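Local coordinates for kinesin-like protein (Caenorhabditis elegans, PDB 5X3E), which is a kinesin-6 motor, Zen4, modelled here in its apo state, and probably turns ATP hydrolysis into movement along microtubules, at residues L104-L108 with V326-C330; C215-Y221 with V298-V304; N227-D231 with T242-I246; L232-A236 with L276-R281; Q252-V256 with H393-N397. All blocks are in the same frame, centred on the assembly; numbering follows the deposited sequence.

In the fold
All five contacts lie in the kinesin motor domain, and interactions 1, 2, 3 and 5 reach its large mixed sheet. Interactions 1 and 2, centres 9 Å apart, share the neighbouring strands 296-307 and 325-333. Interaction 3 continues the sheet through strands 228-231 and 243-248, with strand 254-256 of interaction 5 following next. Interaction 4 sits beyond Y221, where a loop meets helix 267-281. In sequence, interaction 1 spans interactions 2, 3 and 4, whereas interaction 5 crosses it and ends last. Interactions 1 and 4 are about 12 Å apart at their nearest atoms. Together they tie the P-loop NTPase core to the surface elements flanking it, with one sulfate touching both interactions 2 and 5.

Interaction 1: L104-L108 with V326-C330; sequences LILNL and VSQLC
S327 OG donates to L108 O at 2.9 Å, a bond that lies in the carbonyl plane and on a lone pair; the hydroxyl thereby meets a backbone oxygen near the C-terminal end of helix 93-109. S327 CB points at the helix, and a chi1 of 59° tucks OG between the serine's own backbone N and carbonyl carbon. An alanine in its place would be likely to leave L108 O without this donor. L108 reaches the strand a second way: CG stands anti to the backbone N (chi1 -176°), which carries L108 CD1 over the backbone, 3.6 Å from Q328 C. Further along, L329 sends CD1 to I105 CG1 at 3.7 Å and to L104 CB at 4.0 Å, L329 and I105 crossing obliquely. Helix and strand run nearly antiparallel, at 164°, with axes 8.2 Å apart. Strand 325-333 lies between strands 114-119 and 296-307, while helix 141-152 packs on I105, L108 and L329, a helix-on-sheet layer of the P-loop NTPase core.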
# COMPACT_ATOMS: atom_id res chain seq x y z
N LEU A 104 -1.65 11.31 -1.02
CA LEU A 104 -1.49 10.19 -1.95
C LEU A 104 -2.74 9.99 -2.79
O LEU A 104 -2.66 9.69 -3.98
CB LEU A 104 -1.16 8.90 -1.18
CG LEU A 104 -0.01 8.99 -0.18
CD1 LEU A 104 0.35 7.61 0.38
CD2 LEU A 104 1.21 9.68 -0.79
N ILE A 105 -3.92 10.16 -2.18
CA ILE A 105 -5.16 10.06 -2.95
C ILE A 105 -5.25 11.20 -3.95
O ILE A 105 -5.67 11.01 -5.10
CB ILE A 105 -6.38 10.03 -2.02
CG1 ILE A 105 -6.31 8.83 -1.08
CG2 ILE A 105 -7.65 10.01 -2.86
CD1 ILE A 105 -7.36 8.88 0.04
N LEU A 106 -4.85 12.41 -3.54
CA LEU A 106 -4.79 13.51 -4.49
C LEU A 106 -3.85 13.18 -5.65
O LEU A 106 -4.12 13.52 -6.80
CB LEU A 106 -4.36 14.80 -3.79
CG LEU A 106 -5.37 15.36 -2.78
CD1 LEU A 106 -4.78 16.54 -2.02
CD2 LEU A 106 -6.67 15.75 -3.48
N ASN A 107 -2.73 12.52 -5.35
CA ASN A 107 -1.85 12.02 -6.41
C ASN A 107 -2.60 11.07 -7.34
O ASN A 107 -2.55 11.22 -8.56
CB ASN A 107 -0.64 11.32 -5.80
CG ASN A 107 0.58 12.22 -5.73
OD1 ASN A 107 0.77 13.09 -6.57
ND2 ASN A 107 1.41 12.01 -4.71
N LEU A 108 -3.32 10.10 -6.76
CA LEU A 108 -4.06 9.13 -7.56
C LEU A 108 -5.02 9.81 -8.53
O LEU A 108 -5.13 9.41 -9.69
CB LEU A 108 -4.82 8.17 -6.64
CG LEU A 108 -5.56 7.01 -7.30
CD1 LEU A 108 -4.58 5.96 -7.76
CD2 LEU A 108 -6.58 6.41 -6.34
N VAL A 326 -3.64 4.56 -16.17
CA VAL A 326 -3.79 3.82 -14.92
C VAL A 326 -2.87 4.44 -13.88
O VAL A 326 -1.67 4.58 -14.13
CB VAL A 326 -3.49 2.32 -15.09
CG1 VAL A 326 -3.57 1.59 -13.76
CG2 VAL A 326 -4.44 1.69 -16.11
N SER A 327 -3.42 4.81 -12.73
CA SER A 327 -2.63 5.26 -11.60
C SER A 327 -2.84 4.32 -10.42
O SER A 327 -3.87 3.65 -10.32
CB SER A 327 -2.97 6.71 -11.21
OG SER A 327 -4.34 6.83 -10.86
N GLN A 328 -1.86 4.28 -9.52
CA GLN A 328 -1.83 3.32 -8.43
C GLN A 328 -1.65 4.00 -7.08
O GLN A 328 -0.84 4.92 -6.94
CB GLN A 328 -0.68 2.33 -8.57
CG GLN A 328 -0.80 1.35 -9.68
CD GLN A 328 0.26 0.28 -9.58
OE1 GLN A 328 1.18 0.38 -8.75
NE2 GLN A 328 0.16 -0.75 -10.40
N LEU A 329 -2.38 3.50 -6.09
CA LEU A 329 -2.08 3.75 -4.69
C LEU A 329 -1.82 2.40 -4.05
O LEU A 329 -2.72 1.55 -4.01
CB LEU A 329 -3.21 4.51 -3.99
CG LEU A 329 -2.84 5.30 -2.73
CD1 LEU A 329 -3.96 6.26 -2.35
CD2 LEU A 329 -2.53 4.39 -1.57
N CYS A 330 -0.61 2.20 -3.56
CA CYS A 330 -0.15 0.91 -3.09
C CYS A 330 0.14 0.99 -1.59
O CYS A 330 0.96 1.80 -1.16
CB CYS A 330 1.09 0.47 -3.86
SG CYS A 330 1.75 -1.09 -3.29

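Interaction 2: C215-Y221 with V298-V304; sequences CSVFVTY and VFTIKLV. With SO4 (sulfate ion), chain C.
Backbone bonds come first: S216 with V304, F218 with K302 and T220 with T300 are antiparallel hydrogen-bonded pairs, K302 N reaching F218 O at 2.8 Å. Among the aromatic contacts, the edge of F299 meets the face of Y221 in a T-shaped stack, centroids 5.4 Å apart and planes at 80°; F299 CD1 sits 3.7 Å from Y221 CG. A leucine at Y221 would probably leave the F299 edge without its ring face and E278 without the hydroxyl that bonds to it. Apolar packing adds F218 CD2 against V304 CG2 at 3.5 Å and V219 CG1 against F299 CZ at 3.8 Å. Among polar side chains, T220 and K302 bind a sulfate: the extended K302 chain delivers NZ to O1 of the ion at 2.7 Å, and T220 OG1 donates to its O2 at 2.9 Å. T300 OG1 shares a water with T220 OG1, and K302 NZ also forms a salt bridge with D261. Strand 325-333 flanks strand 296-307, and helix 141-152 covers the face bearing V217, F299 and I301.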
# COMPACT_ATOMS: atom_id res chain seq x y z
N CYS A 215 -13.83 6.20 -15.39
CA CYS A 215 -12.94 5.40 -14.56
C CYS A 215 -13.61 4.15 -14.03
O CYS A 215 -14.84 4.00 -14.05
CB CYS A 215 -12.40 6.22 -13.39
SG CYS A 215 -13.65 6.53 -12.11
N SER A 216 -12.77 3.25 -13.53
CA SER A 216 -13.17 2.05 -12.81
C SER A 216 -12.04 1.69 -11.85
O SER A 216 -10.87 2.01 -12.11
CB SER A 216 -13.46 0.87 -13.75
OG SER A 216 -13.88 -0.26 -13.02
N VAL A 217 -12.37 1.02 -10.76
CA VAL A 217 -11.40 0.70 -9.72
C VAL A 217 -11.14 -0.80 -9.74
O VAL A 217 -12.07 -1.62 -9.72
CB VAL A 217 -11.88 1.16 -8.33
CG1 VAL A 217 -10.85 0.79 -7.27
CG2 VAL A 217 -12.12 2.66 -8.32
N PHE A 218 -9.87 -1.16 -9.79
CA PHE A 218 -9.42 -2.54 -9.70
C PHE A 218 -8.48 -2.65 -8.51
O PHE A 218 -7.72 -1.72 -8.23
CB PHE A 218 -8.71 -2.99 -10.98
CG PHE A 218 -9.63 -3.13 -12.17
CD1 PHE A 218 -10.10 -4.38 -12.56
CD2 PHE A 218 -10.02 -2.02 -12.90
CE1 PHE A 218 -10.94 -4.52 -13.66
CE2 PHE A 218 -10.87 -2.15 -14.00
CZ PHE A 218 -11.33 -3.40 -14.37
N VAL A 219 -8.54 -3.76 -7.80
CA VAL A 219 -7.61 -4.01 -6.70
C VAL A 219 -6.88 -5.31 -6.96
O VAL A 219 -7.46 -6.27 -7.49
CB VAL A 219 -8.31 -4.03 -5.32
CG1 VAL A 219 -8.99 -2.70 -5.04
CG2 VAL A 219 -9.31 -5.17 -5.24
N THR A 220 -5.60 -5.33 -6.63
CA THR A 220 -4.85 -6.57 -6.50
C THR A 220 -4.36 -6.68 -5.07
O THR A 220 -4.02 -5.67 -4.44
CB THR A 220 -3.65 -6.62 -7.47
OG1 THR A 220 -2.77 -5.51 -7.24
CG2 THR A 220 -4.13 -6.57 -8.91
N TYR A 221 -4.39 -7.89 -4.53
CA TYR A 221 -3.89 -8.15 -3.19
C TYR A 221 -2.86 -9.25 -3.27
O TYR A 221 -3.17 -10.38 -3.67
CB TYR A 221 -5.02 -8.53 -2.23
CG TYR A 221 -4.65 -8.39 -0.77
CD1 TYR A 221 -3.43 -7.82 -0.40
CD2 TYR A 221 -5.51 -8.81 0.24
CE1 TYR A 221 -3.08 -7.68 0.94
CE2 TYR A 221 -5.17 -8.67 1.58
CZ TYR A 221 -3.95 -8.11 1.93
OH TYR A 221 -3.60 -7.97 3.25
N VAL A 298 0.64 -6.67 0.16
CA VAL A 298 0.65 -5.58 -0.81
C VAL A 298 -0.75 -5.44 -1.37
O VAL A 298 -1.22 -6.31 -2.13
CB VAL A 298 1.68 -5.82 -1.92
CG1 VAL A 298 1.70 -4.65 -2.89
CG2 VAL A 298 3.06 -6.06 -1.32
N PHE A 299 -1.44 -4.37 -1.00
CA PHE A 299 -2.78 -4.08 -1.49
C PHE A 299 -2.68 -2.87 -2.41
O PHE A 299 -2.33 -1.77 -1.97
CB PHE A 299 -3.74 -3.86 -0.34
CG PHE A 299 -5.18 -3.76 -0.76
CD1 PHE A 299 -5.94 -4.90 -0.93
CD2 PHE A 299 -5.76 -2.53 -0.99
CE1 PHE A 299 -7.27 -4.81 -1.32
CE2 PHE A 299 -7.09 -2.43 -1.38
CZ PHE A 299 -7.84 -3.58 -1.54
N THR A 300 -2.95 -3.07 -3.70
CA THR A 300 -2.79 -2.02 -4.70
C THR A 300 -4.16 -1.59 -5.21
O THR A 300 -4.91 -2.42 -5.75
CB THR A 300 -1.91 -2.49 -5.85
OG1 THR A 300 -0.63 -2.88 -5.34
CG2 THR A 300 -1.74 -1.38 -6.87
N ILE A 301 -4.47 -0.31 -5.07
CA ILE A 301 -5.69 0.29 -5.60
C ILE A 301 -5.35 0.94 -6.92
O ILE A 301 -4.51 1.85 -6.98
CB ILE A 301 -6.28 1.31 -4.62
CG1 ILE A 301 -6.44 0.68 -3.23
CG2 ILE A 301 -7.62 1.83 -5.14
CD1 ILE A 301 -6.62 1.68 -2.12
N LYS A 302 -5.97 0.47 -8.00
CA LYS A 302 -5.73 0.97 -9.34
C LYS A 302 -6.93 1.77 -9.82
O LYS A 302 -8.06 1.27 -9.82
CB LYS A 302 -5.43 -0.16 -10.31
CG LYS A 302 -4.23 -1.00 -9.94
CD LYS A 302 -4.02 -2.11 -10.94
CE LYS A 302 -2.80 -2.94 -10.57
NZ LYS A 302 -2.52 -4.00 -11.58
N LEU A 303 -6.67 2.99 -10.27
CA LEU A 303 -7.69 3.83 -10.88
C LEU A 303 -7.48 3.77 -12.39
O LEU A 303 -6.60 4.44 -12.94
CB LEU A 303 -7.60 5.26 -10.35
CG LEU A 303 -8.65 6.23 -10.88
CD1 LEU A 303 -10.03 5.74 -10.51
CD2 LEU A 303 -8.41 7.63 -10.34
N VAL A 304 -8.29 2.95 -13.06
CA VAL A 304 -8.20 2.77 -14.50
C VAL A 304 -9.08 3.83 -15.16
O VAL A 304 -10.31 3.81 -15.02
CB VAL A 304 -8.64 1.36 -14.91
CG1 VAL A 304 -8.63 1.22 -16.43
CG2 VAL A 304 -7.76 0.32 -14.22
S SO4 C . -0.08 -6.25 -9.73
O1 SO4 C . -0.30 -5.29 -10.81
O2 SO4 C . -0.14 -5.58 -8.44
O3 SO4 C . 1.24 -6.86 -9.88
O4 SO4 C . -1.09 -7.30 -9.79
O HOH W 1 -0.95 -5.49 -4.97

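Interaction 3: N227-D231 with T242-I246; sequences NYCYD and TKREI. With SO4 (sulfate ion), chain L.
K243 lays its side chain across one tyrosine and beside another. Over the face of Y228, K243 CE sits nearly above the centre, 3.8 Å from the ring centroid and 12° off the normal, a CH-pi contact; K243 NZ lies farther off-centre at 4.1 Å from that centroid, in cation-pi range. The lysine is extended until its last torsion, where a bend (chi4 -38°) brings NZ to the Y230 hydroxyl while it stays near the Y228 ring. There K243 NZ donates to Y230 OH at 2.7 Å, with the two side chains lying alongside and pointing the same way. The ammonium is thus shared between a ring face and a phenol oxygen. R244 turns the other way, bent at chi2, and T242 CB stands over one face of its guanidinium. A water at the guanidinium edge accepts from R244 NE at 2.9 Å and from D231 N at 2.8 Å. On the backbone, R244 N donates to C229 O through a bent bond, and C229 CB meets I246 CD1 at 4.1 Å. This is a loose beta hairpin: strand 228-231 pairs on with strand 213-225, strand 243-248 with strand 254-256, and helix 390-394 packs on I246.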
# COMPACT_ATOMS: atom_id res chain seq x y z
N ASN A 227 10.57 -14.84 0.28
CA ASN A 227 11.10 -14.49 -1.04
C ASN A 227 10.27 -15.07 -2.19
O ASN A 227 10.73 -15.11 -3.33
CB ASN A 227 12.57 -14.90 -1.19
CG ASN A 227 13.36 -13.92 -2.03
OD1 ASN A 227 13.19 -12.70 -1.90
ND2 ASN A 227 14.22 -14.43 -2.90
N TYR A 228 9.05 -15.51 -1.90
CA TYR A 228 8.11 -15.96 -2.92
C TYR A 228 6.89 -15.05 -2.90
O TYR A 228 6.52 -14.50 -1.86
CB TYR A 228 7.68 -17.41 -2.69
CG TYR A 228 8.76 -18.43 -2.99
CD1 TYR A 228 9.51 -18.35 -4.16
CD2 TYR A 228 9.04 -19.45 -2.10
CE1 TYR A 228 10.50 -19.28 -4.44
CE2 TYR A 228 10.03 -20.39 -2.37
CZ TYR A 228 10.76 -20.29 -3.55
OH TYR A 228 11.74 -21.22 -3.82
N CYS A 229 6.29 -14.88 -4.07
CA CYS A 229 5.18 -13.95 -4.24
C CYS A 229 3.89 -14.71 -4.53
O CYS A 229 3.85 -15.55 -5.43
CB CYS A 229 5.50 -12.96 -5.36
SG CYS A 229 4.26 -11.69 -5.52
N TYR A 230 2.83 -14.38 -3.79
CA TYR A 230 1.55 -15.06 -3.90
C TYR A 230 0.42 -14.07 -4.10
O TYR A 230 0.40 -13.00 -3.49
CB TYR A 230 1.25 -15.91 -2.66
CG TYR A 230 2.29 -16.96 -2.36
CD1 TYR A 230 2.21 -18.22 -2.93
CD2 TYR A 230 3.35 -16.68 -1.50
CE1 TYR A 230 3.16 -19.18 -2.65
CE2 TYR A 230 4.30 -17.64 -1.22
CZ TYR A 230 4.21 -18.89 -1.80
OH TYR A 230 5.15 -19.85 -1.53
N ASP A 231 -0.53 -14.44 -4.96
CA ASP A 231 -1.74 -13.65 -5.18
C ASP A 231 -2.83 -14.15 -4.23
O ASP A 231 -3.39 -15.23 -4.43
CB ASP A 231 -2.18 -13.74 -6.64
CG ASP A 231 -3.51 -13.07 -6.90
OD1 ASP A 231 -4.14 -13.36 -7.95
OD2 ASP A 231 -3.94 -12.23 -6.07
N THR A 242 -0.45 -20.41 -5.92
CA THR A 242 0.61 -20.53 -6.91
C THR A 242 1.66 -19.44 -6.70
O THR A 242 1.33 -18.27 -6.48
CB THR A 242 0.01 -20.40 -8.31
OG1 THR A 242 -1.13 -21.26 -8.42
CG2 THR A 242 1.04 -20.78 -9.38
N LYS A 243 2.93 -19.83 -6.78
CA LYS A 243 3.99 -18.84 -6.75
C LYS A 243 3.87 -17.95 -7.98
O LYS A 243 3.52 -18.41 -9.07
CB LYS A 243 5.36 -19.51 -6.71
CG LYS A 243 5.57 -20.41 -5.51
CD LYS A 243 7.02 -20.88 -5.43
CE LYS A 243 7.21 -21.92 -4.33
NZ LYS A 243 6.40 -21.63 -3.11
N ARG A 244 4.16 -16.67 -7.81
CA ARG A 244 3.97 -15.70 -8.88
C ARG A 244 5.27 -14.95 -9.13
O ARG A 244 6.08 -14.74 -8.22
CB ARG A 244 2.86 -14.72 -8.53
CG ARG A 244 1.51 -15.36 -8.27
CD ARG A 244 0.94 -16.01 -9.52
NE ARG A 244 -0.35 -16.65 -9.24
CZ ARG A 244 -1.04 -17.35 -10.13
NH1 ARG A 244 -0.58 -17.52 -11.36
NH2 ARG A 244 -2.21 -17.89 -9.79
N GLU A 245 5.46 -14.56 -10.38
CA GLU A 245 6.70 -13.94 -10.83
C GLU A 245 6.54 -12.42 -10.85
O GLU A 245 5.53 -11.90 -11.35
CB GLU A 245 7.10 -14.46 -12.21
CG GLU A 245 8.43 -13.95 -12.72
CD GLU A 245 9.55 -14.96 -12.54
OE1 GLU A 245 9.29 -16.03 -11.94
OE2 GLU A 245 10.68 -14.70 -13.00
N ILE A 246 7.52 -11.72 -10.30
CA ILE A 246 7.54 -10.26 -10.32
C ILE A 246 8.33 -9.82 -11.55
O ILE A 246 9.52 -10.14 -11.68
CB ILE A 246 8.16 -9.71 -9.03
CG1 ILE A 246 7.19 -9.91 -7.86
CG2 ILE A 246 8.52 -8.24 -9.18
CD1 ILE A 246 7.80 -9.75 -6.49
S SO4 L . 3.87 -23.50 -8.10
O1 SO4 L . 3.07 -22.91 -7.03
O2 SO4 L . 5.22 -22.94 -8.07
O3 SO4 L . 3.95 -24.94 -7.89
O4 SO4 L . 3.24 -23.24 -9.39
O HOH W 2 7.03 -16.26 -6.33
O HOH W 3 -1.04 -16.80 -6.44

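Interaction 4: L232-A236 with L276-R281; sequences LLEDA and LGEERR
Across this contact the R280 guanidinium bonds to two backbone carbonyl oxygens, L232 O and E234 O, and not to a carboxylate. R280 NH1 donates to L232 O at 3.0 Å with an N-H...O angle of 146°, the donor tilted 35° from that carbonyl plane. E234 O is forked between two weak, strongly bent bonds, from R280 NH1 at 2.9 Å and from R280 NH2 at 3.0 Å. R280 CG passes L232 O at 3.4 Å, and the fold at chi2 (70°) beyond it turns the guanidinium back toward the loop; L276 CD1 stands over one of its faces. L232 settles on the helix where G277 offers no side chain: L232 CB is 3.7 Å from G277 O. L232 CD2 then runs on to R281 N at 3.7 Å, lying beside R281 CB, while the rest of R281 leads away to a salt bridge with E278. The loop turns sharply at D235, the centre of an inverse gamma turn; the D235 carboxylate forms a salt bridge with K260, and E234 bonds to T242. The contact clips the loop following strand 228-231 onto the C-terminal turns of helix 267-281, with L232 and L233 packed on Y221 of strand 213-225.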
# COMPACT_ATOMS: atom_id res chain seq x y z
N LEU A 232 -3.12 -13.35 -3.20
CA LEU A 232 -4.15 -13.69 -2.22
C LEU A 232 -5.55 -13.72 -2.82
O LEU A 232 -6.46 -14.24 -2.17
CB LEU A 232 -4.11 -12.70 -1.06
CG LEU A 232 -2.77 -12.53 -0.34
CD1 LEU A 232 -2.85 -11.37 0.63
CD2 LEU A 232 -2.42 -13.81 0.38
N LEU A 233 -5.74 -13.18 -4.02
CA LEU A 233 -7.03 -13.15 -4.70
C LEU A 233 -7.14 -14.21 -5.79
O LEU A 233 -8.10 -14.19 -6.57
CB LEU A 233 -7.27 -11.77 -5.30
CG LEU A 233 -7.22 -10.64 -4.26
CD1 LEU A 233 -7.51 -9.33 -4.94
CD2 LEU A 233 -8.20 -10.93 -3.14
N GLU A 234 -6.17 -15.12 -5.88
CA GLU A 234 -6.20 -16.16 -6.90
C GLU A 234 -7.44 -17.05 -6.75
O GLU A 234 -7.90 -17.32 -5.64
CB GLU A 234 -4.93 -17.00 -6.80
CG GLU A 234 -4.95 -18.33 -7.55
CD GLU A 234 -3.75 -19.19 -7.24
OE1 GLU A 234 -3.56 -20.24 -7.90
OE2 GLU A 234 -2.98 -18.81 -6.32
N ASP A 235 -7.98 -17.48 -7.89
CA ASP A 235 -9.02 -18.51 -7.91
C ASP A 235 -8.35 -19.86 -7.66
O ASP A 235 -8.14 -20.67 -8.57
CB ASP A 235 -9.77 -18.51 -9.24
CG ASP A 235 -10.63 -17.27 -9.42
OD1 ASP A 235 -11.13 -16.75 -8.40
OD2 ASP A 235 -10.80 -16.83 -10.57
N ALA A 236 -7.99 -20.10 -6.40
CA ALA A 236 -7.23 -21.29 -6.06
C ALA A 236 -8.09 -22.53 -6.26
O ALA A 236 -9.14 -22.68 -5.63
CB ALA A 236 -6.73 -21.21 -4.62
N LEU A 276 -11.33 -11.25 1.74
CA LEU A 276 -11.07 -12.53 1.09
C LEU A 276 -9.57 -12.80 1.01
O LEU A 276 -9.13 -13.93 1.26
CB LEU A 276 -11.69 -12.56 -0.31
CG LEU A 276 -11.37 -13.83 -1.09
CD1 LEU A 276 -11.96 -15.04 -0.39
CD2 LEU A 276 -11.88 -13.73 -2.51
N GLY A 277 -8.78 -11.78 0.68
CA GLY A 277 -7.34 -11.95 0.67
C GLY A 277 -6.79 -12.27 2.04
O GLY A 277 -5.86 -13.07 2.18
N GLU A 278 -7.35 -11.63 3.08
CA GLU A 278 -6.92 -11.91 4.44
C GLU A 278 -7.16 -13.37 4.81
O GLU A 278 -6.35 -13.97 5.51
CB GLU A 278 -7.65 -10.98 5.41
CG GLU A 278 -7.20 -9.53 5.35
CD GLU A 278 -5.84 -9.30 5.98
OE1 GLU A 278 -5.78 -8.97 7.18
OE2 GLU A 278 -4.82 -9.48 5.28
N GLU A 279 -8.27 -13.95 4.34
CA GLU A 279 -8.51 -15.37 4.55
C GLU A 279 -7.39 -16.22 3.94
O GLU A 279 -6.92 -17.18 4.56
CB GLU A 279 -9.86 -15.79 3.97
CG GLU A 279 -11.07 -15.19 4.64
CD GLU A 279 -12.38 -15.81 4.15
OE1 GLU A 279 -12.44 -17.05 4.02
OE2 GLU A 279 -13.34 -15.06 3.88
N ARG A 280 -6.95 -15.88 2.73
CA ARG A 280 -5.81 -16.59 2.15
C ARG A 280 -4.51 -16.27 2.87
O ARG A 280 -3.66 -17.14 3.05
CB ARG A 280 -5.64 -16.28 0.66
CG ARG A 280 -6.47 -17.10 -0.31
CD ARG A 280 -7.95 -16.82 -0.29
NE ARG A 280 -8.61 -17.72 -1.24
CZ ARG A 280 -8.85 -17.41 -2.51
NH1 ARG A 280 -8.49 -16.23 -2.99
NH2 ARG A 280 -9.44 -18.29 -3.31
N ARG A 281 -4.35 -15.02 3.31
CA ARG A 281 -3.10 -14.63 3.96
C ARG A 281 -2.86 -15.43 5.24
O ARG A 281 -1.70 -15.55 5.66
CB ARG A 281 -3.10 -13.14 4.27
CG ARG A 281 -1.73 -12.60 4.61
CD ARG A 281 -1.81 -11.21 5.21
NE ARG A 281 -1.63 -11.33 6.64
CZ ARG A 281 -2.63 -11.46 7.51
NH1 ARG A 281 -3.89 -11.49 7.09
NH2 ARG A 281 -2.36 -11.60 8.79

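Interaction 5: Q252-V256 with H393-N397; sequences QQMYV and HLFKN. With SO4 (sulfate ion), chain C; SO4 (sulfate ion), chain M.
N397 uses both ends of its amide on the 252-256 backbone. N397 OD1 accepts from M254 N at 3.0 Å in the carbonyl plane, and N397 ND2 gives a nearly straight bond (171°) to Q252 O at 3.1 Å, though from above that carbonyl's plane. With CG anti to its carbonyl carbon (chi1 -57°), N397 also brings its amide flat against that of Q253, planes 18° apart. M254 is the coiled one, bent at chi2 and chi3: CB and CG sit by the carbonyls of L394 and H393, and M254 CE ends beside K396 CD at 3.4 Å, the two chains crossing at about a right angle. Segment 393-397 breaks between helices 390-394 and 396-399, with F395 at the N-cap position of the second; in kinesins this region usually belongs to the microtubule-facing surface. L394 sends CD1 to V256 CG2 at 4.1 Å. H393 NE2 and K396 NZ reach a sulfate through weak bonds; R387 and H248 also bind it, and M254 SD approaches the H393 imidazole obliquely, 4.6 Å from its centroid.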
# COMPACT_ATOMS: atom_id res chain seq x y z
N GLN A 252 7.83 -0.57 -18.66
CA GLN A 252 8.84 -0.79 -17.63
C GLN A 252 8.27 -0.76 -16.22
O GLN A 252 9.02 -0.66 -15.24
CB GLN A 252 10.01 0.20 -17.75
CG GLN A 252 10.79 0.03 -19.04
CD GLN A 252 11.37 -1.37 -19.19
OE1 GLN A 252 11.83 -1.97 -18.22
NE2 GLN A 252 11.33 -1.90 -20.41
N GLN A 253 6.95 -0.87 -16.09
CA GLN A 253 6.29 -0.87 -14.79
C GLN A 253 6.25 -2.27 -14.18
O GLN A 253 5.96 -3.25 -14.88
CB GLN A 253 4.86 -0.33 -14.91
CG GLN A 253 4.78 1.13 -15.30
CD GLN A 253 5.21 2.04 -14.17
OE1 GLN A 253 4.76 1.90 -13.03
NE2 GLN A 253 6.09 2.99 -14.48
N MET A 254 6.54 -2.36 -12.89
CA MET A 254 6.54 -3.64 -12.21
C MET A 254 5.11 -4.14 -12.00
O MET A 254 4.17 -3.36 -11.82
CB MET A 254 7.25 -3.53 -10.87
CG MET A 254 8.73 -3.20 -10.99
SD MET A 254 9.62 -4.43 -11.96
CE MET A 254 10.37 -3.35 -13.16
N TYR A 255 4.94 -5.46 -12.05
CA TYR A 255 3.66 -6.08 -11.74
C TYR A 255 3.88 -7.55 -11.42
O TYR A 255 4.96 -8.11 -11.63
CB TYR A 255 2.65 -5.91 -12.89
CG TYR A 255 2.90 -6.79 -14.11
CD1 TYR A 255 2.10 -7.90 -14.36
CD2 TYR A 255 3.92 -6.50 -15.01
CE1 TYR A 255 2.31 -8.71 -15.48
CE2 TYR A 255 4.14 -7.29 -16.14
CZ TYR A 255 3.34 -8.40 -16.36
OH TYR A 255 3.55 -9.19 -17.47
N VAL A 256 2.83 -8.18 -10.90
CA VAL A 256 2.83 -9.60 -10.58
C VAL A 256 2.13 -10.32 -11.73
O VAL A 256 0.95 -10.08 -11.99
CB VAL A 256 2.14 -9.86 -9.23
CG1 VAL A 256 2.11 -11.34 -8.93
CG2 VAL A 256 2.85 -9.11 -8.09
N HIS A 393 12.27 -5.37 -5.46
CA HIS A 393 12.14 -5.44 -6.92
C HIS A 393 10.75 -4.99 -7.36
O HIS A 393 10.61 -4.28 -8.36
CB HIS A 393 12.44 -6.86 -7.38
CG HIS A 393 12.57 -7.01 -8.87
ND1 HIS A 393 12.34 -8.22 -9.50
CD2 HIS A 393 12.91 -6.13 -9.83
CE1 HIS A 393 12.53 -8.07 -10.80
NE2 HIS A 393 12.88 -6.81 -11.03
N LEU A 394 9.72 -5.39 -6.61
CA LEU A 394 8.35 -5.04 -6.97
C LEU A 394 8.10 -3.54 -6.94
O LEU A 394 7.23 -3.04 -7.67
CB LEU A 394 7.39 -5.75 -6.02
CG LEU A 394 5.89 -5.54 -6.20
CD1 LEU A 394 5.46 -5.97 -7.60
CD2 LEU A 394 5.13 -6.31 -5.14
N PHE A 395 8.87 -2.79 -6.15
CA PHE A 395 8.72 -1.34 -6.07
C PHE A 395 9.91 -0.61 -6.69
O PHE A 395 10.30 0.47 -6.24
CB PHE A 395 8.50 -0.91 -4.62
CG PHE A 395 7.34 -1.61 -3.97
CD1 PHE A 395 6.05 -1.45 -4.47
CD2 PHE A 395 7.54 -2.44 -2.88
CE1 PHE A 395 4.98 -2.11 -3.89
CE2 PHE A 395 6.47 -3.10 -2.30
CZ PHE A 395 5.19 -2.94 -2.80
N LYS A 396 10.49 -1.21 -7.74
CA LYS A 396 11.62 -0.60 -8.43
C LYS A 396 11.29 0.81 -8.91
O LYS A 396 12.08 1.74 -8.72
CB LYS A 396 12.05 -1.49 -9.60
CG LYS A 396 12.88 -0.78 -10.65
CD LYS A 396 13.06 -1.64 -11.88
CE LYS A 396 13.01 -0.82 -13.16
NZ LYS A 396 12.92 -1.67 -14.38
N ASN A 397 10.12 0.99 -9.53
CA ASN A 397 9.76 2.29 -10.09
C ASN A 397 9.76 3.37 -9.01
O ASN A 397 10.34 4.44 -9.20
CB ASN A 397 8.39 2.20 -10.76
CG ASN A 397 8.35 1.14 -11.85
OD1 ASN A 397 7.54 0.21 -11.79
ND2 ASN A 397 9.22 1.27 -12.83
S SO4 C . -0.08 -6.25 -9.73
O1 SO4 C . -0.30 -5.29 -10.81
O2 SO4 C . -0.14 -5.58 -8.44
O3 SO4 C . 1.24 -6.86 -9.88
O4 SO4 C . -1.09 -7.30 -9.79
S SO4 M . 13.37 -6.40 -14.43
O1 SO4 M . 12.06 -7.06 -14.47
O2 SO4 M . 13.27 -5.09 -13.80
O3 SO4 M . 14.29 -7.25 -13.68
O4 SO4 M . 13.88 -6.23 -15.78